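Local structure of transcriptional regulator (Methanobacterium thermoautotrophicum, 3BPV) at residues H54-K57 with G58-A61. The protein probably binds DNA as a dimeric winged-helix transcription factor of the MarR family and regulates transcription. Residues are numbered along the deposited sequence; the frame is centred on the assembly and turned at random.
Sequences HVDK and GTIA
The carboxylate of D56 lies across the start of helix 57-69 and overlaps the side chain of T59, the two crossing at about a right angle. D56 is the N-cap: its OD1 accepts the backbone N-H of T59 at 2.5 Å from N. That bond is fairly bent (147° at the hydrogen) and arrives on the syn side, somewhat out of the carboxylate plane. What brings OD1 over the helix end is chi1 of 63°, with CG tucked between the backbone N and the carbonyl carbon. T59 OG1, turned beside its own N, lies close to both carboxylate oxygens, 2.7 Å from D56 OD2 and a very short, in detail doubtful, 2.5 Å from D56 OD1. Behind the cap, D56 O takes a weak but straight bond from I60 N (3.3 Å), which opens the helical pattern. V55 CG2 only brushes I60 CB, at 4.5 Å. This is the turn of the helix-turn-helix, joining helix 46-53 to helix 57-69, the recognition helix by analogy with other MarR winged helices, and T59 also packs on T59 of the second subunit. The amide, with the hydroxyl alongside, probably limits rotation of the carboxylate, whose negative charge probably complements the partial positive charge at the helix N-terminus.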
ATOM      1  N   HIS A  54       7.527   6.187   4.070  1.00 17.10           N
ATOM      2  CA  HIS A  54       6.578   7.099   4.695  1.00 19.25           C
ATOM      3  C   HIS A  54       5.464   6.386   5.456  1.00 20.83           C
ATOM      4  O   HIS A  54       4.328   6.857   5.493  1.00 23.23           O
ATOM      5  CB  HIS A  54       5.977   8.026   3.635  1.00 19.22           C
ATOM      6  CG  HIS A  54       6.994   8.870   2.933  1.00 23.25           C
ATOM      7  ND1 HIS A  54       7.566   9.982   3.513  1.00 25.88           N
ATOM      8  CD2 HIS A  54       7.577   8.740   1.718  1.00 26.04           C
ATOM      9  CE1 HIS A  54       8.458  10.498   2.687  1.00 26.64           C
ATOM     10  NE2 HIS A  54       8.486   9.763   1.591  1.00 25.96           N
ATOM     11  N   VAL A  55       5.780   5.241   6.050  1.00 20.35           N
ATOM     12  CA  VAL A  55       4.795   4.509   6.839  1.00 21.35           C
ATOM     13  C   VAL A  55       5.170   4.628   8.313  1.00 21.51           C
ATOM     14  O   VAL A  55       6.274   5.058   8.647  1.00 21.35           O
ATOM     15  CB  VAL A  55       4.739   3.018   6.455  1.00 23.10           C
ATOM     16  CG1 VAL A  55       4.185   2.861   5.047  1.00 23.57           C
ATOM     17  CG2 VAL A  55       6.119   2.408   6.559  1.00 23.05           C
ATOM     18  N   ASP A  56       4.257   4.251   9.195  1.00 22.18           N
ATOM     19  CA  ASP A  56       4.527   4.344  10.622  1.00 22.34           C
ATOM     20  C   ASP A  56       5.710   3.471  11.033  1.00 21.24           C
ATOM     21  O   ASP A  56       5.939   2.390  10.476  1.00 21.04           O
ATOM     22  CB  ASP A  56       3.276   3.958  11.411  1.00 25.47           C
ATOM     23  CG  ASP A  56       2.858   2.530  11.170  1.00 28.58           C
ATOM     24  OD1 ASP A  56       3.379   1.638  11.866  1.00 31.23           O
ATOM     25  OD2 ASP A  56       2.015   2.296  10.278  1.00 32.90           O
ATOM     26  N   LYS A  57       6.467   3.953  12.010  1.00 19.03           N
ATOM     27  CA  LYS A  57       7.640   3.246  12.507  1.00 18.16           C
ATOM     28  C   LYS A  57       7.328   1.848  13.022  1.00 18.57           C
ATOM     29  O   LYS A  57       8.096   0.911  12.799  1.00 17.82           O
ATOM     30  CB  LYS A  57       8.293   4.057  13.622  1.00 19.96           C
ATOM     31  CG  LYS A  57       8.914   5.356  13.142  1.00 18.73           C
ATOM     32  CD  LYS A  57       9.273   6.278  14.303  1.00 19.92           C
ATOM     33  CE  LYS A  57      10.118   5.568  15.345  1.00 19.69           C
ATOM     34  NZ  LYS A  57      11.354   4.987  14.752  1.00 24.02           N
ATOM     35  N   GLY A  58       6.208   1.712  13.721  1.00 18.07           N
ATOM     36  CA  GLY A  58       5.830   0.417  14.258  1.00 18.85           C
ATOM     37  C   GLY A  58       5.676  -0.641  13.182  1.00 17.96           C
ATOM     38  O   GLY A  58       6.141  -1.771  13.347  1.00 18.97           O
ATOM     39  N   THR A  59       5.032  -0.278  12.078  1.00 18.71           N
ATOM     40  CA  THR A  59       4.812  -1.213  10.984  1.00 18.55           C
ATOM     41  C   THR A  59       6.127  -1.657  10.357  1.00 17.56           C
ATOM     42  O   THR A  59       6.344  -2.852  10.154  1.00 18.98           O
ATOM     43  CB  THR A  59       3.908  -0.601   9.900  1.00 20.22           C
ATOM     44  OG1 THR A  59       2.633  -0.279  10.470  1.00 25.77           O
ATOM     45  CG2 THR A  59       3.702  -1.588   8.759  1.00 23.61           C
ATOM     46  N   ILE A  60       7.008  -0.707  10.063  1.00 17.18           N
ATOM     47  CA  ILE A  60       8.295  -1.032   9.470  1.00 18.64           C
ATOM     48  C   ILE A  60       9.102  -1.900  10.426  1.00 15.80           C
ATOM     49  O   ILE A  60       9.754  -2.849  10.004  1.00 15.30           O
ATOM     50  CB  ILE A  60       9.105   0.248   9.110  1.00 21.76           C
ATOM     51  CG1 ILE A  60      10.537  -0.135   8.724  1.00 25.03           C
ATOM     52  CG2 ILE A  60       9.103   1.216  10.258  1.00 25.11           C
ATOM     53  CD1 ILE A  60      11.365   1.016   8.214  1.00 28.72           C
ATOM     54  N   ALA A  61       9.047  -1.595  11.717  1.00 16.15           N
ATOM     55  CA  ALA A  61       9.794  -2.367  12.702  1.00 15.59           C
ATOM     56  C   ALA A  61       9.385  -3.838  12.696  1.00 14.95           C
ATOM     57  O   ALA A  61      10.238  -4.723  12.720  1.00 15.13           O
ATOM     58  CB  ALA A  61       9.595  -1.772  14.094  1.00 16.21           C
TER